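Local coordinates for putative pyridoxamine 5-phosphate-dependent dehydrase, Wbdk (PDB 2GMS), which catalyses the coenzyme B6-dependent removal of the C3'-hydroxyl group from GDP-4-keto-6-deoxy-D-mannose in the biosynthesis of L-colitose, a sugar of the O-antigen, at residues A52-S57 with I192-G197; L64-L69 with I157-N162; G179-F184 with G198-D203; I214-W219 with N250-E255. All coordinates share one frame; numbering follows the deposited sequence.

Interaction 1 (A52-S57 with I192-G197); sequences AVMVSS and IATMEG. With P0P ([4-(dihydroxymethyl)-5-hydroxy-6-methylpyridin-3-yl]methyl dihydrogen phosphate), chain D.
Ser57, whose CA rests 3.5 Å from Gly197 C, has its OG held by two backbone groups: it caps the N of Thr60 at the start of helix 58-68 and makes a weak hydrogen bond with Asn250 O of the second subunit. A chi1 of 58° places OG between its own N and carbonyl carbon, from where it reaches the N of Thr60. Ser57 CB comes within 3.4 Å of O3P of the cofactor P0P. The phosphate thus lies at the N-terminal end of a helix, which would favour a negative charge, as in aspartate aminotransferase-fold enzymes; Gly58 N and Ser59 OG also bind the cofactor. Across the contact no hydrogen bond forms. Ser56 O lies against segment 192-197, with Glu196 CB at 3.6 Å and Gly197 CA at 3.4 Å, the latter a CA-H...O contact. At the backbone angles of Gly197 a CB would jam against the carbonyl O of Glu196, which calls for glycine. The carboxylate of Glu196 is turned by a bend at chi2 so that OE1 stands 4.1 Å from Ser57 CB, while its polar partners belong to the second subunit: Arg252 in a salt bridge through OE2, and Asn250 through OE1. On the far side of Gly197, the Met54 methyl CE packs 4.2 Å from Thr194 OG1; the hydroxyl itself is hydrogen-bonded to Ser186.

Interaction 2 (L64-L69 with I157-N162); sequences LMIAAL and ILLEDN. With P0P ([4-(dihydroxymethyl)-5-hydroxy-6-methylpyridin-3-yl]methyl dihydrogen phosphate), chain D.
Met65 and Leu159 are brought together by their first torsions: CG of Met65 stands anti to the backbone N (chi1 166°), sending the chain out from the helix, whereas CG of Leu159 stands anti to its carbonyl carbon (chi1 -59°), lifting both methyls off the strand toward that helix. The two side chains pass alongside one another, running opposite ways, with Met65 SD beside Leu159 CD2 at 4.0 Å. A bend at chi3 then lays the Met65 methyl CE over the strand backbone, 4.0 Å from Glu160 O. The other methyl of Leu159 is met by two residues of the helix side: Leu69 CD1 comes tip to tip with Leu159 CD1 at 3.9 Å, and Ile66 CD1 reaches it obliquely at 4.1 Å. The side chains that meet are all apolar and buried, and no hydrogen bond crosses the contact. Met181 and Leu133 from the adjoining strands widen the same layer. The short axes of helix 64-68 and strand 157-161 lie 10.6 Å apart and run nearly antiparallel, at 164°, the usual spacing of a helix packed on a sheet. Glu160 points to the opposite face, where its carboxylate takes the backbone N of Gly176. Farther along the segment, Asp161 OD2 lies 2.8 Å from N1 of the P0P pyridine ring, and the same oxygen is held by Thr93 and Asn62, which fix the carboxylate. A helix on the central sheet, with an aspartate facing the pyridine nitrogen, is characteristic of the large domain of aspartate aminotransferase-fold (fold type I) enzymes.

Interaction 3 (G179-F184 with G198-D203); sequences GLMGTF and GCIVTD
Strands 181-185 and 198-202 are antiparallel neighbours in the central mixed sheet of the aminotransferase-like domain, joined by the loop that passes close to the cofactor. Two hydrogen-bonded pairs tie them. In Gly182-Val201, Val201 N donates to Gly182 O at 3.0 Å, and Gly182 N returns the bond to Val201 O. In Phe184-Cys199, Phe184 N reaches Cys199 O at 2.9 Å, and Cys199 N donates to Phe184 O at 3.1 Å. Beyond the ladder, Thr202 OG1 donates to Leu180 O at 2.9 Å, nearly along the C=O axis; its chi1 of -170° turns the hydroxyl toward the other strand. On one face Val201 CG2 meets the edge of the Phe184 ring at CE1, 3.8 Å away and near the ring plane, with Cys199 O also at the ring's edge and in its plane; the Phe184 and Phe43 rings meet edge-to-face. The other face carries Met181 and Ile200 side by side, CG to CG2 at 4.0 Å, beneath helices 58-68 and 205-214. Thr183 there turns its hydroxyl to Asn62. Apolar cover on both faces leaves the ladder's amides paired and the strand pair largely shielded from water.

Interaction 4 (I214-W219 with N250-E255); sequences IRAHGW and NVRPLE. With P0P ([4-(dihydroxymethyl)-5-hydroxy-6-methylpyridin-3-yl]methyl dihydrogen phosphate), chain E.
Asn250, Arg252 and His217 form a corner of the active site at the dimer interface, facing the P0P bound chiefly by the second subunit; His217 and Arg252 probably also bind L-glutamate. Asn250 ND2 donates to O3P of that cofactor at 2.9 Å, almost straight at 174°. The amide is fixed from its other end, since OD1 accepts the backbone N of Arg252 at 3.2 Å in an Asx turn. With CG anti to the backbone N (chi1 173°), the Asn250 side chain runs beside His217, whose CE1 touches Asn250 CB at 3.7 Å and turns its ring edge to O3P. His217 NE2 lies over one face of the Arg252 guanidinium, 3.8 Å from NH1, with the two planes 83° apart. A water accepts from Arg252 NH2 at 3.0 Å and is hydrogen-bonded to His217 NE2. At the guanidinium's edge stands Trp219, CH2 to Arg252 NH1 at 4.0 Å; its ring also carries Ala216 O on one face and donates through NE1 to Asn222. Glu196 of the second subunit partners both Asn250 ND2 and Arg252. The two loops are joined by Val251 N, which donates to Arg215 O at 2.9 Å, and by the aliphatic parts of Arg215 and Arg252 crossing at about a right angle. Arg215 sends its own guanidinium off to Glu40. A type I' turn from Ala216 to Trp219 presents His217. One subunit thus completes the phosphate site of its partner, as is typical of the dimeric fold type I aminotransferases.

How the interactions relate
Interactions 1 to 3 involve neighbouring strands of one sheet, 51-55, 198-202, 181-185 and 157-161; interaction 4 joins two loops beside it. Interactions 2 and 3 are closest, with centres 7 Å apart on adjoining strands; interaction 1 lies 12 Å from both 3 and 4, at the sheet's edge. Helix 58-68 follows strand 51-55 directly, so it links interactions 1 and 2, and its Leu64 also packs on Val251 and Ile214 of interaction 4. In sequence, interaction 4 comes last, while segments of 1 and 3 alternate. Interactions 1 and 2 line one cofactor's site from its phosphate and pyridine sides, whereas interaction 4 serves the other cofactor, consistent with an active site completed only in the dimer.

Interaction 1 (A52-S57 with I192-G197)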
# COMPACT_ATOMS: atom_id res chain seq x y z
N ALA A 52 -12.37 6.19 -12.49
CA ALA A 52 -11.03 6.39 -11.96
C ALA A 52 -11.02 5.99 -10.48
O ALA A 52 -11.98 6.27 -9.75
CB ALA A 52 -10.56 7.85 -12.10
N VAL A 53 -9.96 5.32 -10.04
CA VAL A 53 -9.82 4.93 -8.65
C VAL A 53 -8.45 5.40 -8.16
O VAL A 53 -7.41 5.01 -8.70
CB VAL A 53 -9.95 3.43 -8.49
CG1 VAL A 53 -9.64 3.01 -7.05
CG2 VAL A 53 -11.34 2.97 -8.93
N MET A 54 -8.46 6.29 -7.18
CA MET A 54 -7.23 6.80 -6.62
C MET A 54 -6.70 5.81 -5.58
O MET A 54 -7.45 5.27 -4.75
CB MET A 54 -7.42 8.20 -6.00
CG MET A 54 -6.12 8.83 -5.55
SD MET A 54 -6.32 10.42 -4.68
CE MET A 54 -4.72 11.16 -5.02
N VAL A 55 -5.39 5.57 -5.64
CA VAL A 55 -4.70 4.64 -4.74
C VAL A 55 -3.54 5.34 -4.07
O VAL A 55 -3.22 6.48 -4.41
CB VAL A 55 -4.38 3.26 -5.37
CG1 VAL A 55 -5.69 2.58 -5.73
CG2 VAL A 55 -3.58 3.39 -6.67
N SER A 56 -2.88 4.71 -3.13
CA SER A 56 -1.78 5.33 -2.40
C SER A 56 -0.50 5.68 -3.19
O SER A 56 0.26 6.56 -2.81
CB SER A 56 -1.47 4.52 -1.13
OG SER A 56 -1.07 3.21 -1.52
N SER A 57 -0.27 4.98 -4.30
CA SER A 57 0.89 5.20 -5.16
C SER A 57 0.63 4.60 -6.54
O SER A 57 -0.31 3.82 -6.77
CB SER A 57 2.21 4.60 -4.61
OG SER A 57 2.11 3.19 -4.38
N ILE A 192 1.95 15.67 -12.37
CA ILE A 192 1.24 16.26 -11.23
C ILE A 192 1.78 15.57 -9.97
O ILE A 192 2.30 14.44 -10.03
CB ILE A 192 -0.29 16.23 -11.29
CG1 ILE A 192 -0.84 14.81 -11.20
CG2 ILE A 192 -0.75 16.89 -12.56
CD1 ILE A 192 -2.35 14.72 -10.92
N ALA A 193 1.70 16.21 -8.81
CA ALA A 193 2.24 15.62 -7.59
C ALA A 193 1.36 15.86 -6.39
O ALA A 193 0.96 17.00 -6.12
CB ALA A 193 3.63 16.23 -7.35
N THR A 194 1.09 14.79 -5.66
CA THR A 194 0.24 14.88 -4.48
C THR A 194 0.89 14.29 -3.24
O THR A 194 0.21 13.78 -2.35
CB THR A 194 -1.08 14.13 -4.77
OG1 THR A 194 -0.81 12.77 -5.07
CG2 THR A 194 -1.77 14.75 -5.98
N MET A 195 2.23 14.41 -3.21
CA MET A 195 3.13 13.88 -2.19
C MET A 195 3.45 12.46 -2.63
O MET A 195 4.53 12.15 -3.12
CB MET A 195 2.56 13.99 -0.77
CG MET A 195 2.32 15.45 -0.43
SD MET A 195 1.69 15.70 1.24
CE MET A 195 0.14 14.75 1.17
N GLU A 196 2.42 11.63 -2.55
CA GLU A 196 2.42 10.26 -3.04
C GLU A 196 1.05 10.05 -3.64
O GLU A 196 0.10 10.69 -3.21
CB GLU A 196 2.68 9.13 -2.00
CG GLU A 196 4.12 9.15 -1.45
CD GLU A 196 4.94 7.96 -1.84
OE1 GLU A 196 4.71 7.24 -2.81
OE2 GLU A 196 5.94 7.78 -1.00
N GLY A 197 0.94 9.18 -4.63
CA GLY A 197 -0.37 8.97 -5.17
C GLY A 197 -0.34 8.21 -6.49
O GLY A 197 0.65 8.21 -7.23
O3 P0P D . 7.98 5.05 -13.63
N1 P0P D . 5.67 2.42 -13.02
C2 P0P D . 6.52 3.20 -13.66
C2A P0P D . 6.83 2.97 -15.12
C3 P0P D . 7.12 4.23 -13.00
C4 P0P D . 6.82 4.44 -11.65
C4A P0P D . 7.46 5.61 -10.95
O4A P0P D . 7.96 6.52 -11.90
O4B P0P D . 8.51 5.19 -10.13
C5 P0P D . 5.98 3.56 -10.95
C6 P0P D . 5.39 2.59 -11.72
C5A P0P D . 5.69 3.93 -9.67
O4P P0P D . 4.86 4.91 -9.23
P P0P D . 5.08 5.27 -7.69
O1P P0P D . 6.46 5.79 -7.57
O2P P0P D . 4.01 6.44 -7.39
O3P P0P D . 4.83 4.02 -6.70

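Interaction 2 (L64-L69 with I157-N162)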
# COMPACT_ATOMS: atom_id res chain seq x y z
N LEU A 64 -3.07 -3.43 -7.85
CA LEU A 64 -4.49 -3.65 -7.93
C LEU A 64 -4.87 -3.92 -9.36
O LEU A 64 -5.77 -4.72 -9.62
CB LEU A 64 -5.25 -2.42 -7.39
CG LEU A 64 -5.77 -2.55 -5.96
CD1 LEU A 64 -4.66 -2.97 -5.00
CD2 LEU A 64 -6.40 -1.23 -5.53
N MET A 65 -4.20 -3.27 -10.30
CA MET A 65 -4.55 -3.54 -11.67
C MET A 65 -4.40 -5.02 -11.99
O MET A 65 -5.23 -5.64 -12.66
CB MET A 65 -3.76 -2.65 -12.65
CG MET A 65 -3.88 -3.16 -14.08
SD MET A 65 -3.11 -2.03 -15.28
CE MET A 65 -1.37 -2.29 -14.92
N ILE A 66 -3.32 -5.62 -11.54
CA ILE A 66 -3.13 -7.03 -11.83
C ILE A 66 -4.08 -7.90 -11.03
O ILE A 66 -4.71 -8.82 -11.53
CB ILE A 66 -1.70 -7.46 -11.53
CG1 ILE A 66 -0.72 -6.71 -12.44
CG2 ILE A 66 -1.56 -8.97 -11.67
CD1 ILE A 66 -1.03 -6.81 -13.94
N ALA A 67 -4.20 -7.54 -9.76
CA ALA A 67 -5.06 -8.28 -8.87
C ALA A 67 -6.51 -8.38 -9.34
O ALA A 67 -7.13 -9.42 -9.22
CB ALA A 67 -5.01 -7.69 -7.48
N ALA A 68 -7.05 -7.27 -9.85
CA ALA A 68 -8.43 -7.21 -10.29
C ALA A 68 -8.79 -8.27 -11.32
O ALA A 68 -9.95 -8.74 -11.35
CB ALA A 68 -8.84 -5.82 -10.79
N LEU A 69 -7.81 -8.63 -12.14
CA LEU A 69 -8.03 -9.60 -13.19
C LEU A 69 -8.35 -11.01 -12.71
O LEU A 69 -8.92 -11.82 -13.45
CB LEU A 69 -6.88 -9.57 -14.21
CG LEU A 69 -6.73 -8.20 -14.84
CD1 LEU A 69 -5.51 -8.20 -15.76
CD2 LEU A 69 -7.97 -7.91 -15.66
N ILE A 157 -5.57 -9.45 -23.31
CA ILE A 157 -5.82 -8.25 -22.54
C ILE A 157 -4.67 -7.27 -22.71
O ILE A 157 -3.50 -7.62 -22.54
CB ILE A 157 -5.95 -8.59 -21.07
CG1 ILE A 157 -7.20 -9.44 -20.88
CG2 ILE A 157 -6.06 -7.29 -20.25
CD1 ILE A 157 -7.09 -10.39 -19.71
N LEU A 158 -5.01 -6.03 -22.99
CA LEU A 158 -4.01 -5.02 -23.12
C LEU A 158 -4.06 -4.16 -21.87
O LEU A 158 -5.13 -3.69 -21.49
CB LEU A 158 -4.31 -4.10 -24.30
CG LEU A 158 -3.30 -2.94 -24.37
CD1 LEU A 158 -1.92 -3.47 -24.72
CD2 LEU A 158 -3.73 -1.96 -25.46
N LEU A 159 -2.90 -3.97 -21.26
CA LEU A 159 -2.82 -3.14 -20.09
C LEU A 159 -1.79 -2.05 -20.30
O LEU A 159 -0.90 -2.18 -21.15
CB LEU A 159 -2.47 -3.95 -18.83
CG LEU A 159 -3.48 -5.04 -18.54
CD1 LEU A 159 -2.87 -5.94 -17.50
CD2 LEU A 159 -4.78 -4.42 -17.98
N GLU A 160 -1.91 -0.98 -19.51
CA GLU A 160 -0.97 0.12 -19.57
C GLU A 160 -0.46 0.62 -18.24
O GLU A 160 -1.23 0.96 -17.33
CB GLU A 160 -1.57 1.38 -20.24
CG GLU A 160 -1.85 1.32 -21.74
CD GLU A 160 -2.43 2.61 -22.22
OE1 GLU A 160 -1.73 3.59 -22.43
OE2 GLU A 160 -3.74 2.60 -22.32
N ASP A 161 0.86 0.72 -18.14
CA ASP A 161 1.47 1.35 -17.00
C ASP A 161 1.77 2.75 -17.58
O ASP A 161 2.68 2.90 -18.41
CB ASP A 161 2.75 0.66 -16.50
CG ASP A 161 3.46 1.44 -15.43
OD1 ASP A 161 3.34 2.66 -15.30
OD2 ASP A 161 4.22 0.69 -14.64
N ASN A 162 0.96 3.74 -17.20
CA ASN A 162 1.10 5.11 -17.69
C ASN A 162 1.67 6.06 -16.64
O ASN A 162 1.42 7.28 -16.68
CB ASN A 162 -0.25 5.66 -18.21
CG ASN A 162 -0.06 6.79 -19.21
OD1 ASN A 162 0.76 6.64 -20.11
ND2 ASN A 162 -0.80 7.89 -19.05
O3 P0P D . 7.98 5.05 -13.63
N1 P0P D . 5.67 2.42 -13.02
C2 P0P D . 6.52 3.20 -13.66
C2A P0P D . 6.83 2.97 -15.12
C3 P0P D . 7.12 4.23 -13.00
C4 P0P D . 6.82 4.44 -11.65
C4A P0P D . 7.46 5.61 -10.95
O4A P0P D . 7.96 6.52 -11.90
O4B P0P D . 8.51 5.19 -10.13
C5 P0P D . 5.98 3.56 -10.95
C6 P0P D . 5.39 2.59 -11.72
C5A P0P D . 5.69 3.93 -9.67
O4P P0P D . 4.86 4.91 -9.23
P P0P D . 5.08 5.27 -7.69
O1P P0P D . 6.46 5.79 -7.57
O2P P0P D . 4.01 6.44 -7.39
O3P P0P D . 4.83 4.02 -6.70

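Interaction 3 (G179-F184 with G198-D203)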
# COMPACT_ATOMS: atom_id res chain seq x y z
N GLY A 179 -5.76 0.62 -22.85
CA GLY A 179 -5.91 -0.71 -22.29
C GLY A 179 -7.14 -0.91 -21.41
O GLY A 179 -7.80 0.05 -21.01
N LEU A 180 -7.43 -2.17 -21.09
CA LEU A 180 -8.56 -2.46 -20.22
C LEU A 180 -8.44 -1.58 -18.98
O LEU A 180 -9.43 -1.07 -18.44
CB LEU A 180 -8.61 -3.95 -19.83
CG LEU A 180 -9.69 -4.34 -18.81
CD1 LEU A 180 -11.08 -4.18 -19.41
CD2 LEU A 180 -9.45 -5.79 -18.41
N MET A 181 -7.20 -1.40 -18.52
CA MET A 181 -6.94 -0.54 -17.39
C MET A 181 -5.67 0.21 -17.73
O MET A 181 -4.87 -0.24 -18.56
CB MET A 181 -6.70 -1.34 -16.11
CG MET A 181 -7.96 -1.67 -15.33
SD MET A 181 -7.69 -2.77 -13.91
CE MET A 181 -7.51 -4.39 -14.70
N GLY A 182 -5.50 1.34 -17.07
CA GLY A 182 -4.31 2.15 -17.22
C GLY A 182 -3.88 2.68 -15.84
O GLY A 182 -4.73 3.09 -15.04
N THR A 183 -2.56 2.70 -15.55
CA THR A 183 -2.13 3.24 -14.26
C THR A 183 -1.37 4.56 -14.42
O THR A 183 -0.72 4.79 -15.44
CB THR A 183 -1.34 2.25 -13.38
OG1 THR A 183 -0.18 1.95 -14.11
CG2 THR A 183 -2.14 0.98 -13.07
N PHE A 184 -1.46 5.40 -13.38
CA PHE A 184 -0.83 6.71 -13.29
C PHE A 184 -0.20 6.91 -11.91
O PHE A 184 -0.59 6.27 -10.92
CB PHE A 184 -1.83 7.87 -13.50
CG PHE A 184 -2.56 7.87 -14.82
CD1 PHE A 184 -3.55 6.93 -15.10
CD2 PHE A 184 -2.30 8.86 -15.78
CE1 PHE A 184 -4.23 6.91 -16.32
CE2 PHE A 184 -2.98 8.88 -17.00
CZ PHE A 184 -3.95 7.90 -17.26
N GLY A 198 -1.46 7.53 -6.75
CA GLY A 198 -1.63 6.77 -7.96
C GLY A 198 -3.11 6.75 -8.36
O GLY A 198 -4.01 7.13 -7.61
N CYS A 199 -3.36 6.27 -9.57
CA CYS A 199 -4.72 6.18 -10.05
C CYS A 199 -4.83 5.09 -11.09
O CYS A 199 -3.88 4.84 -11.83
CB CYS A 199 -5.15 7.47 -10.77
SG CYS A 199 -6.94 7.73 -10.66
N ILE A 200 -6.01 4.48 -11.16
CA ILE A 200 -6.32 3.48 -12.16
C ILE A 200 -7.54 3.97 -12.92
O ILE A 200 -8.54 4.41 -12.34
CB ILE A 200 -6.63 2.10 -11.57
CG1 ILE A 200 -5.55 1.70 -10.57
CG2 ILE A 200 -6.68 1.08 -12.72
CD1 ILE A 200 -6.05 0.70 -9.54
N VAL A 201 -7.49 3.89 -14.23
CA VAL A 201 -8.67 4.27 -14.99
C VAL A 201 -9.17 3.02 -15.69
O VAL A 201 -8.40 2.08 -15.94
CB VAL A 201 -8.47 5.43 -15.97
CG1 VAL A 201 -8.05 6.71 -15.27
CG2 VAL A 201 -7.50 5.06 -17.10
N THR A 202 -10.46 2.99 -16.00
CA THR A 202 -11.06 1.87 -16.70
C THR A 202 -12.43 2.28 -17.23
O THR A 202 -13.04 3.23 -16.74
CB THR A 202 -11.18 0.59 -15.81
OG1 THR A 202 -11.55 -0.51 -16.60
CG2 THR A 202 -12.17 0.77 -14.66
N ASP A 203 -12.90 1.57 -18.24
CA ASP A 203 -14.22 1.79 -18.77
C ASP A 203 -15.13 0.62 -18.38
O ASP A 203 -16.32 0.65 -18.63
CB ASP A 203 -14.22 2.03 -20.27
CG ASP A 203 -13.66 3.39 -20.61
OD1 ASP A 203 -13.84 4.40 -19.94
OD2 ASP A 203 -12.95 3.39 -21.70

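Interaction 4 (I214-W219 with N250-E255)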
# COMPACT_ATOMS: atom_id res chain seq x y z
N ILE A 214 -11.23 -4.01 -3.31
CA ILE A 214 -9.86 -4.42 -2.96
C ILE A 214 -8.92 -3.34 -2.47
O ILE A 214 -7.88 -3.65 -1.90
CB ILE A 214 -9.16 -5.32 -4.01
CG1 ILE A 214 -8.96 -4.62 -5.35
CG2 ILE A 214 -9.98 -6.58 -4.19
CD1 ILE A 214 -8.14 -5.43 -6.36
N ARG A 215 -9.32 -2.09 -2.69
CA ARG A 215 -8.56 -0.92 -2.30
C ARG A 215 -8.66 -0.73 -0.81
O ARG A 215 -7.77 -0.19 -0.16
CB ARG A 215 -9.17 0.34 -2.93
CG ARG A 215 -8.53 1.63 -2.40
CD ARG A 215 -8.94 2.91 -3.11
NE ARG A 215 -10.38 3.19 -3.01
CZ ARG A 215 -11.01 4.27 -3.53
NH1 ARG A 215 -10.37 5.24 -4.20
NH2 ARG A 215 -12.33 4.38 -3.39
N ALA A 216 -9.81 -1.18 -0.31
CA ALA A 216 -10.11 -0.99 1.08
C ALA A 216 -10.72 -2.18 1.76
O ALA A 216 -11.94 -2.33 1.82
CB ALA A 216 -11.13 0.14 1.18
N HIS A 217 -9.85 -3.00 2.30
CA HIS A 217 -10.23 -4.14 3.09
C HIS A 217 -11.05 -5.23 2.46
O HIS A 217 -11.39 -6.18 3.17
CB HIS A 217 -10.86 -3.68 4.43
CG HIS A 217 -10.10 -2.58 5.13
ND1 HIS A 217 -8.89 -2.81 5.75
CD2 HIS A 217 -10.40 -1.26 5.28
CE1 HIS A 217 -8.49 -1.66 6.28
NE2 HIS A 217 -9.37 -0.70 6.00
N GLY A 218 -11.38 -5.14 1.19
CA GLY A 218 -12.19 -6.22 0.62
C GLY A 218 -13.63 -6.17 1.13
O GLY A 218 -14.37 -7.14 1.14
N TRP A 219 -14.03 -5.00 1.57
CA TRP A 219 -15.37 -4.83 2.08
C TRP A 219 -16.32 -4.26 1.05
O TRP A 219 -15.94 -4.01 -0.10
CB TRP A 219 -15.36 -3.97 3.36
CG TRP A 219 -14.98 -2.52 3.19
CD1 TRP A 219 -14.98 -1.76 2.05
CD2 TRP A 219 -14.53 -1.66 4.24
NE1 TRP A 219 -14.57 -0.48 2.32
CE2 TRP A 219 -14.28 -0.39 3.67
CE3 TRP A 219 -14.34 -1.85 5.61
CZ2 TRP A 219 -13.84 0.68 4.44
CZ3 TRP A 219 -13.91 -0.78 6.37
CH2 TRP A 219 -13.66 0.46 5.78
N ASN A 250 -5.28 -2.51 1.93
CA ASN A 250 -5.61 -1.19 2.40
C ASN A 250 -4.61 -0.32 1.67
O ASN A 250 -3.47 -0.21 2.11
CB ASN A 250 -5.68 -0.90 3.92
CG ASN A 250 -5.86 0.58 4.22
OD1 ASN A 250 -6.06 1.39 3.31
ND2 ASN A 250 -5.78 0.99 5.49
N VAL A 251 -5.00 0.23 0.52
CA VAL A 251 -4.11 1.09 -0.23
C VAL A 251 -4.78 2.42 -0.49
O VAL A 251 -4.58 3.06 -1.53
CB VAL A 251 -3.52 0.50 -1.53
CG1 VAL A 251 -2.49 -0.57 -1.21
CG2 VAL A 251 -4.57 -0.11 -2.46
N ARG A 252 -5.61 2.84 0.47
CA ARG A 252 -6.30 4.10 0.26
C ARG A 252 -5.36 5.29 0.28
O ARG A 252 -4.36 5.26 0.98
CB ARG A 252 -7.30 4.33 1.37
CG ARG A 252 -8.48 3.36 1.38
CD ARG A 252 -9.40 3.66 2.56
NE ARG A 252 -8.69 3.62 3.85
CZ ARG A 252 -9.20 3.20 5.01
NH1 ARG A 252 -10.46 2.79 5.14
NH2 ARG A 252 -8.44 3.20 6.10
N PRO A 253 -5.71 6.35 -0.47
CA PRO A 253 -4.90 7.55 -0.45
C PRO A 253 -5.43 8.42 0.67
O PRO A 253 -6.55 8.23 1.18
CB PRO A 253 -5.17 8.29 -1.77
CG PRO A 253 -6.57 7.82 -2.17
CD PRO A 253 -6.80 6.49 -1.46
N LEU A 254 -4.65 9.41 1.07
CA LEU A 254 -5.13 10.31 2.10
C LEU A 254 -6.06 11.33 1.47
O LEU A 254 -5.89 11.74 0.30
CB LEU A 254 -3.96 11.08 2.74
CG LEU A 254 -3.05 10.20 3.59
CD1 LEU A 254 -1.95 11.06 4.19
CD2 LEU A 254 -3.87 9.53 4.68
N GLU A 255 -7.02 11.76 2.26
CA GLU A 255 -7.92 12.78 1.78
C GLU A 255 -7.15 14.01 1.26
O GLU A 255 -7.53 14.63 0.26
CB GLU A 255 -8.89 13.16 2.89
CG GLU A 255 -9.89 14.20 2.40
CD GLU A 255 -10.98 13.63 1.55
OE1 GLU A 255 -10.87 12.65 0.83
OE2 GLU A 255 -12.07 14.35 1.64
O3 P0P E . -8.09 -4.27 13.79
N1 P0P E . -5.46 -5.82 11.95
C2 P0P E . -6.38 -5.63 12.88
C2A P0P E . -6.62 -6.63 13.97
C3 P0P E . -7.14 -4.49 12.86
C4 P0P E . -6.93 -3.53 11.86
C4A P0P E . -7.76 -2.25 11.88
O4A P0P E . -8.34 -2.08 13.15
O4B P0P E . -8.79 -2.30 10.94
C5 P0P E . -5.97 -3.75 10.85
C6 P0P E . -5.23 -4.91 10.98
C5A P0P E . -5.78 -2.69 10.03
O4P P0P E . -5.06 -1.58 10.23
P P0P E . -5.37 -0.43 9.16
O1P P0P E . -6.76 0.01 9.32
O2P P0P E . -4.43 0.80 9.56
O3P P0P E . -5.12 -0.90 7.64
O HOH W 1 -8.59 1.28 8.39